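Local structure of RTX toxin RtxA (Vibrio vulnificus MO6-24/O, 6IMP) at residues 81-86 / 129-134; 100-105 / 171-176; 205-210 / 235-240. The protein acts as a secreted bacterial virulence toxin, and its alpha/beta hydrolase domain is probably a hydrolytic effector. All blocks are in the same frame, centred on the assembly; numbering follows the deposited sequence.

Contact 1. Residues 81-86 / 129-134; sequences GYYHQG and DMLAVN
Tyr83 lies across Asp129, its OH, CZ and CE2 gathered around the aspartate CB, and the ring and carboxylate planes stand 41° apart. The phenol OH also reaches OD2 of Asp129 at 3.2 Å, a weak hydrogen bond. On the other flank of the same ring, CD1 comes to 4.1 Å from Leu131 CD1, which sits at the ring edge near its plane. CG of Tyr83 is anti to the backbone N (chi1 -171°), on the side of the carbonyl carbon. On the reverse face of the sheet, the His84 imidazole turns NE2 and CD2 to the methyl of Ala132, with NE2 3.9 Å from CB. Between these two faces the backbones run antiparallel. Tyr82 and Ala132 form one hydrogen-bonded pair, in which Ala132 N gives to Tyr82 O at 3.0 Å. His84 and Met130 form the next, with Met130 N 2.7 Å from His84 O. Further out, Asp129 OD2 has a salt-bridge partner in Lys100 NZ, and His84 ND1 is bonded to Ser67 OG. This pairing joins the antiparallel hairpin 67-73/78-84 to the parallel strands of the same sheet: strand 78-84 lies between 67-73 and 129-133, and 101-105 follows. Helices 52-63 and 112-124 cover the Tyr82 and His84 face, and helix 147-164 packs on Tyr83 and Leu131.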
loop_
_atom_site.group_PDB
_atom_site.type_symbol
_atom_site.label_atom_id
_atom_site.label_comp_id
_atom_site.label_asym_id
_atom_site.label_seq_id
_atom_site.Cartn_x
_atom_site.Cartn_y
_atom_site.Cartn_z
ATOM N N GLY A 81 6.587 11.425 3.411
ATOM C CA GLY A 81 6.643 11.340 1.954
ATOM C C GLY A 81 6.109 12.592 1.285
ATOM O O GLY A 81 6.304 13.703 1.778
ATOM N N TYR A 82 5.435 12.411 0.154
ATOM C CA TYR A 82 4.901 13.540 -0.601
ATOM C C TYR A 82 3.398 13.436 -0.813
ATOM O O TYR A 82 2.797 12.355 -0.738
ATOM C CB TYR A 82 5.609 13.688 -1.946
ATOM C CG TYR A 82 7.114 13.799 -1.846
ATOM C CD1 TYR A 82 7.887 12.697 -1.518
ATOM C CD2 TYR A 82 7.769 14.998 -2.123
ATOM C CE1 TYR A 82 9.266 12.783 -1.443
ATOM C CE2 TYR A 82 9.153 15.093 -2.065
ATOM C CZ TYR A 82 9.902 13.987 -1.719
ATOM O OH TYR A 82 11.288 14.074 -1.646
ATOM N N TYR A 83 2.799 14.601 -1.012
ATOM C CA TYR A 83 1.491 14.725 -1.618
ATOM C C TYR A 83 1.699 15.268 -3.015
ATOM O O TYR A 83 2.143 16.399 -3.168
ATOM C CB TYR A 83 0.649 15.698 -0.810
ATOM C CG TYR A 83 -0.788 15.730 -1.225
ATOM C CD1 TYR A 83 -1.702 14.850 -0.672
ATOM C CD2 TYR A 83 -1.240 16.642 -2.169
ATOM C CE1 TYR A 83 -3.037 14.870 -1.045
ATOM C CE2 TYR A 83 -2.571 16.678 -2.548
ATOM C CZ TYR A 83 -3.470 15.790 -1.983
ATOM O OH TYR A 83 -4.796 15.811 -2.357
ATOM N N HIS A 84 1.426 14.451 -4.030
ATOM C CA HIS A 84 1.493 14.910 -5.427
ATOM C C HIS A 84 0.097 15.283 -5.945
ATOM O O HIS A 84 -0.859 14.533 -5.733
ATOM C CB HIS A 84 2.061 13.826 -6.336
ATOM C CG HIS A 84 3.187 13.039 -5.746
ATOM N ND1 HIS A 84 4.499 13.461 -5.801
ATOM C CD2 HIS A 84 3.219 11.789 -5.228
ATOM C CE1 HIS A 84 5.284 12.530 -5.288
ATOM N NE2 HIS A 84 4.534 11.501 -4.937
ATOM N N GLN A 85 -0.002 16.392 -6.686
ATOM C CA GLN A 85 -1.313 16.884 -7.172
ATOM C C GLN A 85 -1.424 17.076 -8.686
ATOM O O GLN A 85 -0.422 17.160 -9.400
ATOM C CB GLN A 85 -1.740 18.173 -6.447
ATOM C CG GLN A 85 -0.793 19.346 -6.574
ATOM C CD GLN A 85 -0.591 20.058 -5.250
ATOM O OE1 GLN A 85 -1.555 20.491 -4.613
ATOM N NE2 GLN A 85 0.663 20.151 -4.809
ATOM N N GLY A 86 -2.670 17.147 -9.149
ATOM C CA GLY A 86 -2.981 17.306 -10.571
ATOM C C GLY A 86 -2.774 18.722 -11.069
ATOM O O GLY A 86 -2.334 18.928 -12.200
ATOM N N ASP A 129 -5.077 13.875 -7.449
ATOM C CA ASP A 129 -3.993 13.970 -6.455
ATOM C C ASP A 129 -3.674 12.587 -5.922
ATOM O O ASP A 129 -4.569 11.759 -5.752
ATOM C CB ASP A 129 -4.365 14.870 -5.265
ATOM C CG ASP A 129 -4.891 16.223 -5.684
ATOM O OD1 ASP A 129 -4.203 16.913 -6.452
ATOM O OD2 ASP A 129 -5.991 16.603 -5.229
ATOM N N MET A 130 -2.404 12.348 -5.621
ATOM C CA MET A 130 -1.992 11.083 -5.029
ATOM C C MET A 130 -1.199 11.314 -3.751
ATOM O O MET A 130 -0.160 11.994 -3.780
ATOM C CB MET A 130 -1.156 10.297 -6.017
ATOM C CG MET A 130 -1.039 8.836 -5.664
ATOM S SD MET A 130 0.398 8.092 -6.430
ATOM C CE MET A 130 -0.261 6.464 -6.733
ATOM N N LEU A 131 -1.703 10.762 -2.637
ATOM C CA LEU A 131 -0.952 10.731 -1.363
ATOM C C LEU A 131 -0.019 9.532 -1.313
ATOM O O LEU A 131 -0.463 8.395 -1.453
ATOM C CB LEU A 131 -1.886 10.684 -0.143
ATOM C CG LEU A 131 -1.159 10.489 1.209
ATOM C CD1 LEU A 131 -0.250 11.672 1.501
ATOM C CD2 LEU A 131 -2.107 10.253 2.385
ATOM N N ALA A 132 1.259 9.796 -1.062
ATOM C CA ALA A 132 2.295 8.764 -1.131
ATOM C C ALA A 132 3.257 8.838 0.047
ATOM O O ALA A 132 4.305 9.502 -0.026
ATOM C CB ALA A 132 3.056 8.876 -2.436
ATOM N N VAL A 133 2.911 8.100 1.100
ATOM C CA VAL A 133 3.594 8.164 2.395
ATOM C C VAL A 133 4.143 6.796 2.794
ATOM O O VAL A 133 3.453 5.774 2.683
ATOM C CB VAL A 133 2.633 8.664 3.482
ATOM C CG1 VAL A 133 3.287 8.644 4.853
ATOM C CG2 VAL A 133 2.173 10.066 3.137
ATOM N N ASN A 134 5.398 6.789 3.235
ATOM C CA ASN A 134 6.026 5.585 3.781
ATOM C C ASN A 134 5.358 5.123 5.076
ATOM O O ASN A 134 5.179 5.892 6.015
ATOM C CB ASN A 134 7.501 5.842 4.086
ATOM C CG ASN A 134 8.367 5.828 2.856
ATOM O OD1 ASN A 134 8.477 4.817 2.168
ATOM N ND2 ASN A 134 9.021 6.941 2.593
#

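Contact 2. Residues 100-105 / 171-176; sequences KVVLFL and NIIIHG
Lys100 meets Asn171 where two parallel strands of the alpha/beta hydrolase sheet begin, 101-105 beside 172-176, the latter ending at Gly176, the first glycine of a GxSxG sequence consistent with a nucleophile elbow. Asn171 O takes two N-H groups, from Lys100 and from Val101. The lysine chain bends away, and its NZ forms a salt bridge with Asp129 on the next strand. Val101 O then receives Ile173 N at 2.9 Å. Val102 spreads its two methyls along the second strand: CG2 packs on Ile173 CD1 at 3.8 Å, and CG1 reaches His175 CB at 3.5 Å. Leu103 bonds both ways, its N giving to Ile173 O and its O accepting from His175 N, which stands above the carbonyl plane. Phe104 makes a T-shaped stack with His175: the phenyl edge faces the imidazole, the planes are 88° apart, and CD1 lies over one face, offset toward the rim. Both residues have CG anti to the backbone N (-175° and -172°), which starts the two side chains off side by side. The imidazole NE2 is held by Asp204 OD2 of the adjoining strand. Leu105 turns to the other face, covered by helices 147-164 and 180-192. Its N bonds to His175 O at 2.8 Å, and its CD1 rests 3.9 Å from Ile174 CG2.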
loop_
_atom_site.group_PDB
_atom_site.type_symbol
_atom_site.label_atom_id
_atom_site.label_comp_id
_atom_site.label_asym_id
_atom_site.label_seq_id
_atom_site.Cartn_x
_atom_site.Cartn_y
_atom_site.Cartn_z
ATOM N N LYS A 100 -11.214 12.193 -6.905
ATOM C CA LYS A 100 -10.330 13.357 -6.758
ATOM C C LYS A 100 -8.949 12.995 -6.170
ATOM O O LYS A 100 -7.934 13.595 -6.563
ATOM C CB LYS A 100 -11.016 14.451 -5.910
ATOM C CG LYS A 100 -10.934 15.863 -6.492
ATOM C CD LYS A 100 -9.626 16.568 -6.153
ATOM C CE LYS A 100 -9.596 17.061 -4.711
ATOM N NZ LYS A 100 -8.524 18.074 -4.484
ATOM N N VAL A 101 -8.904 12.039 -5.229
ATOM C CA VAL A 101 -7.622 11.660 -4.578
ATOM C C VAL A 101 -7.363 10.157 -4.346
ATOM O O VAL A 101 -8.204 9.421 -3.819
ATOM C CB VAL A 101 -7.414 12.411 -3.245
ATOM C CG1 VAL A 101 -6.038 12.098 -2.666
ATOM C CG2 VAL A 101 -7.552 13.915 -3.457
ATOM N N VAL A 102 -6.144 9.740 -4.696
ATOM C CA VAL A 102 -5.639 8.410 -4.363
ATOM C C VAL A 102 -4.839 8.391 -3.057
ATOM O O VAL A 102 -3.859 9.134 -2.884
ATOM C CB VAL A 102 -4.744 7.855 -5.479
ATOM C CG1 VAL A 102 -4.182 6.485 -5.094
ATOM C CG2 VAL A 102 -5.529 7.758 -6.773
ATOM N N LEU A 103 -5.244 7.498 -2.164
ATOM C CA LEU A 103 -4.390 7.077 -1.074
ATOM C C LEU A 103 -3.556 5.868 -1.512
ATOM O O LEU A 103 -4.028 4.726 -1.505
ATOM C CB LEU A 103 -5.241 6.752 0.146
ATOM C CG LEU A 103 -4.538 6.864 1.491
ATOM C CD1 LEU A 103 -5.602 6.859 2.577
ATOM C CD2 LEU A 103 -3.530 5.735 1.710
ATOM N N PHE A 104 -2.319 6.136 -1.915
ATOM C CA PHE A 104 -1.405 5.069 -2.320
ATOM C C PHE A 104 -0.788 4.379 -1.113
ATOM O O PHE A 104 -0.105 5.023 -0.294
ATOM C CB PHE A 104 -0.273 5.603 -3.215
ATOM C CG PHE A 104 0.630 4.514 -3.752
ATOM C CD1 PHE A 104 0.105 3.471 -4.508
ATOM C CD2 PHE A 104 1.981 4.495 -3.450
ATOM C CE1 PHE A 104 0.912 2.449 -4.968
ATOM C CE2 PHE A 104 2.799 3.476 -3.917
ATOM C CZ PHE A 104 2.263 2.451 -4.675
ATOM N N LEU A 105 -0.966 3.068 -1.028
ATOM C CA LEU A 105 -0.229 2.298 -0.019
ATOM C C LEU A 105 0.838 1.455 -0.674
ATOM O O LEU A 105 0.535 0.458 -1.307
ATOM C CB LEU A 105 -1.162 1.424 0.820
ATOM C CG LEU A 105 -2.039 2.201 1.821
ATOM C CD1 LEU A 105 -3.222 1.343 2.254
ATOM C CD2 LEU A 105 -1.260 2.674 3.040
ATOM N N ASN A 171 -14.464 11.091 -2.349
ATOM C CA ASN A 171 -13.548 11.493 -3.418
ATOM C C ASN A 171 -12.230 10.714 -3.388
ATOM O O ASN A 171 -11.321 10.993 -4.186
ATOM C CB ASN A 171 -13.248 12.979 -3.308
ATOM C CG ASN A 171 -14.433 13.831 -3.671
ATOM O OD1 ASN A 171 -15.553 13.564 -3.240
ATOM N ND2 ASN A 171 -14.200 14.859 -4.478
ATOM N N ILE A 172 -12.127 9.747 -2.471
ATOM C CA ILE A 172 -10.877 9.006 -2.261
ATOM C C ILE A 172 -10.977 7.592 -2.804
ATOM O O ILE A 172 -12.034 6.963 -2.731
ATOM C CB ILE A 172 -10.492 8.928 -0.765
ATOM C CG1 ILE A 172 -10.330 10.335 -0.181
ATOM C CG2 ILE A 172 -9.190 8.142 -0.581
ATOM C CD1 ILE A 172 -10.275 10.372 1.333
ATOM N N ILE A 173 -9.865 7.093 -3.337
ATOM C CA ILE A 173 -9.677 5.646 -3.500
ATOM C C ILE A 173 -8.376 5.167 -2.866
ATOM O O ILE A 173 -7.435 5.949 -2.620
ATOM C CB ILE A 173 -9.723 5.196 -4.979
ATOM C CG1 ILE A 173 -8.781 6.054 -5.837
ATOM C CG2 ILE A 173 -11.153 5.249 -5.485
ATOM C CD1 ILE A 173 -8.500 5.488 -7.211
ATOM N N ILE A 174 -8.341 3.870 -2.598
ATOM C CA ILE A 174 -7.206 3.265 -1.934
ATOM C C ILE A 174 -6.526 2.380 -2.946
ATOM O O ILE A 174 -7.080 1.378 -3.389
ATOM C CB ILE A 174 -7.613 2.494 -0.654
ATOM C CG1 ILE A 174 -8.409 3.422 0.279
ATOM C CG2 ILE A 174 -6.376 2.013 0.086
ATOM C CD1 ILE A 174 -9.104 2.729 1.435
ATOM N N HIS A 175 -5.364 2.832 -3.390
ATOM C CA HIS A 175 -4.517 2.068 -4.283
ATOM C C HIS A 175 -3.575 1.272 -3.412
ATOM O O HIS A 175 -2.605 1.808 -2.875
ATOM C CB HIS A 175 -3.729 3.003 -5.209
ATOM C CG HIS A 175 -2.971 2.294 -6.292
ATOM N ND1 HIS A 175 -2.616 2.909 -7.472
ATOM C CD2 HIS A 175 -2.508 1.025 -6.378
ATOM C CE1 HIS A 175 -1.968 2.053 -8.237
ATOM N NE2 HIS A 175 -1.886 0.903 -7.596
ATOM N N GLY A 176 -3.889 -0.000 -3.239
ATOM C CA GLY A 176 -3.054 -0.903 -2.444
ATOM C C GLY A 176 -2.231 -1.806 -3.336
ATOM O O GLY A 176 -2.752 -2.784 -3.884
#

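Contact 3. Residues 205-210 / 235-240; sequences RPMPSM and GQFSVE
Met207 and Met210 both bring their side chains to Phe237, which together with Val239 makes the apolar part of this loop-to-loop contact. The Met207 sulfur makes a Met-aromatic contact: SD is 5.0 Å from the centroid of the Phe237 ring, approaching obliquely, and lies 3.8 Å from CB of Phe237. Met210 runs side by side with the phenyl group, pointing the same way, and its CE methyl reaches Phe237 CD2 at 3.5 Å and the adjacent CE2. The bend at chi3 (72°) turns that methyl onto the ring. Val239 adds its CG2, which lies against the Met207 carbonyl oxygen and more loosely against Pro206 CB.

The polar part is carried by the backbone. Val239 N gives to Pro208 O at 2.9 Å, the donor standing above the carbonyl plane, while Met210 N gives to Gln236 O in a nearly straight bond of 171°. Two CA-H...O contacts accompany them, from Ser238 CA to Pro208 O and from Ser209 CA to Phe237 O, the latter at 3.2 Å.

Helix starts form a third group. Ser209 and Ser238 are each at an N-cap, their CA atoms 4.1 Å apart. Their hydroxyls serve their own helices, Ser209 OG bonding to Lys212 N and also to Thr211 OG1, and Ser238 OG to Lys241 N.

Met207 is backbone-bonded to Ser178 of the GxSxG sequence, so this loop borders the presumed nucleophile elbow. Segment 205-210 follows strand 200-204, and the contact joins the starts of helix 210-216 and the weakly bonded helix 239-243. Pro182 of helix 180-192 touches Met207, Phe237 and Val239, helix 260-274 packs on Pro208 and Val239, and helix 31-41 meets Met210 and Phe237.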
loop_
_atom_site.group_PDB
_atom_site.type_symbol
_atom_site.label_atom_id
_atom_site.label_comp_id
_atom_site.label_asym_id
_atom_site.label_seq_id
_atom_site.Cartn_x
_atom_site.Cartn_y
_atom_site.Cartn_z
ATOM N N ARG A 205 -2.224 -5.738 -7.878
ATOM C CA ARG A 205 -1.233 -6.830 -7.821
ATOM C C ARG A 205 -0.979 -7.244 -6.363
ATOM O O ARG A 205 0.168 -7.282 -5.913
ATOM C CB ARG A 205 0.086 -6.408 -8.481
ATOM C CG ARG A 205 -0.038 -6.036 -9.951
ATOM C CD ARG A 205 1.194 -5.282 -10.458
ATOM N NE ARG A 205 1.159 -3.859 -10.119
ATOM C CZ ARG A 205 2.163 -2.997 -10.297
ATOM N NH1 ARG A 205 3.306 -3.392 -10.840
ATOM N NH2 ARG A 205 2.030 -1.733 -9.905
ATOM N N PRO A 206 -2.058 -7.539 -5.620
ATOM C CA PRO A 206 -2.010 -7.748 -4.189
ATOM C C PRO A 206 -1.137 -8.898 -3.732
ATOM O O PRO A 206 -0.889 -9.845 -4.482
ATOM C CB PRO A 206 -3.457 -8.096 -3.856
ATOM C CG PRO A 206 -3.922 -8.781 -5.075
ATOM C CD PRO A 206 -3.387 -7.885 -6.139
ATOM N N MET A 207 -0.764 -8.824 -2.457
ATOM C CA MET A 207 -0.317 -9.977 -1.682
ATOM C C MET A 207 -1.575 -10.538 -1.061
ATOM O O MET A 207 -2.207 -9.856 -0.264
ATOM C CB MET A 207 0.616 -9.504 -0.573
ATOM C CG MET A 207 0.773 -10.469 0.581
ATOM S SD MET A 207 1.750 -9.748 1.903
ATOM C CE MET A 207 3.377 -9.700 1.160
ATOM N N PRO A 208 -1.977 -11.764 -1.439
ATOM C CA PRO A 208 -3.257 -12.201 -0.900
ATOM C C PRO A 208 -3.134 -12.617 0.531
ATOM O O PRO A 208 -4.105 -12.585 1.273
ATOM C CB PRO A 208 -3.581 -13.412 -1.748
ATOM C CG PRO A 208 -2.243 -14.018 -2.006
ATOM C CD PRO A 208 -1.341 -12.829 -2.245
ATOM N N SER A 209 -1.928 -13.030 0.887
ATOM C CA SER A 209 -1.564 -13.440 2.224
ATOM C C SER A 209 -0.044 -13.473 2.195
ATOM O O SER A 209 0.559 -13.709 1.156
ATOM C CB SER A 209 -2.151 -14.823 2.555
ATOM O OG SER A 209 -1.330 -15.877 2.072
ATOM N N MET A 210 0.580 -13.230 3.319
ATOM C CA MET A 210 2.024 -13.317 3.378
ATOM C C MET A 210 2.539 -14.727 3.112
ATOM O O MET A 210 3.612 -14.903 2.535
ATOM C CB MET A 210 2.492 -12.855 4.735
ATOM C CG MET A 210 3.980 -13.020 4.953
ATOM S SD MET A 210 4.887 -11.841 3.968
ATOM C CE MET A 210 4.500 -10.346 4.868
ATOM N N GLY A 235 -2.598 -16.072 8.519
ATOM C CA GLY A 235 -3.461 -15.008 9.065
ATOM C C GLY A 235 -2.855 -13.607 9.066
ATOM O O GLY A 235 -3.498 -12.646 9.503
ATOM N N GLN A 236 -1.616 -13.489 8.594
ATOM C CA GLN A 236 -0.965 -12.195 8.455
ATOM C C GLN A 236 -1.119 -11.642 7.033
ATOM O O GLN A 236 -0.796 -12.318 6.035
ATOM C CB GLN A 236 0.512 -12.292 8.833
ATOM C CG GLN A 236 0.736 -12.822 10.240
ATOM C CD GLN A 236 1.960 -12.232 10.926
ATOM O OE1 GLN A 236 2.769 -12.966 11.488
ATOM N NE2 GLN A 236 2.075 -10.901 10.925
ATOM N N PHE A 237 -1.617 -10.409 6.952
ATOM C CA PHE A 237 -1.840 -9.729 5.676
ATOM C C PHE A 237 -2.705 -10.563 4.720
ATOM O O PHE A 237 -2.436 -10.610 3.517
ATOM C CB PHE A 237 -0.507 -9.402 4.983
ATOM C CG PHE A 237 0.444 -8.580 5.808
ATOM C CD1 PHE A 237 0.278 -7.205 5.925
ATOM C CD2 PHE A 237 1.560 -9.166 6.385
ATOM C CE1 PHE A 237 1.177 -6.442 6.652
ATOM C CE2 PHE A 237 2.468 -8.409 7.109
ATOM C CZ PHE A 237 2.283 -7.042 7.234
ATOM N N SER A 238 -3.734 -11.221 5.256
ATOM C CA SER A 238 -4.726 -11.892 4.415
ATOM C C SER A 238 -5.753 -10.868 3.923
ATOM O O SER A 238 -6.399 -10.195 4.731
ATOM C CB SER A 238 -5.424 -13.018 5.180
ATOM O OG SER A 238 -6.598 -13.448 4.503
ATOM N N VAL A 239 -5.881 -10.745 2.597
ATOM C CA VAL A 239 -6.856 -9.818 1.983
ATOM C C VAL A 239 -8.279 -10.183 2.406
ATOM O O VAL A 239 -9.061 -9.321 2.810
ATOM C CB VAL A 239 -6.784 -9.856 0.435
ATOM C CG1 VAL A 239 -7.916 -9.046 -0.187
ATOM C CG2 VAL A 239 -5.445 -9.339 -0.056
ATOM N N GLU A 240 -8.594 -11.469 2.250
ATOM C CA GLU A 240 -9.856 -12.078 2.698
ATOM C C GLU A 240 -10.201 -11.693 4.143
ATOM O O GLU A 240 -11.255 -11.086 4.404
ATOM C CB GLU A 240 -9.746 -13.609 2.580
ATOM C CG GLU A 240 -11.002 -14.319 2.090
ATOM C CD GLU A 240 -10.742 -15.778 1.732
ATOM O OE1 GLU A 240 -9.623 -16.093 1.258
ATOM O OE2 GLU A 240 -11.658 -16.610 1.918
#

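Contacts 1 and 2 are neighbours in one sheet, their centres 10 Å apart: strand 129-133 lies beside 101-105, with probable hydrogen bonds from Leu131 N to Val102 O (2.7 Å) and from Val102 N to Asp129 O (2.8 Å). Contact 3 lies beyond the C-terminal end of strand 200-204, next in the sheet after 172-177; its centre is about 19 Å from that of contact 2 and 24 Å from that of contact 1. The presumed nucleophile elbow connects contacts 2 and 3. Segment 171-176 runs into it, and Met207 is bonded through the backbone to Ser178, its central serine and the probable nucleophile by family resemblance.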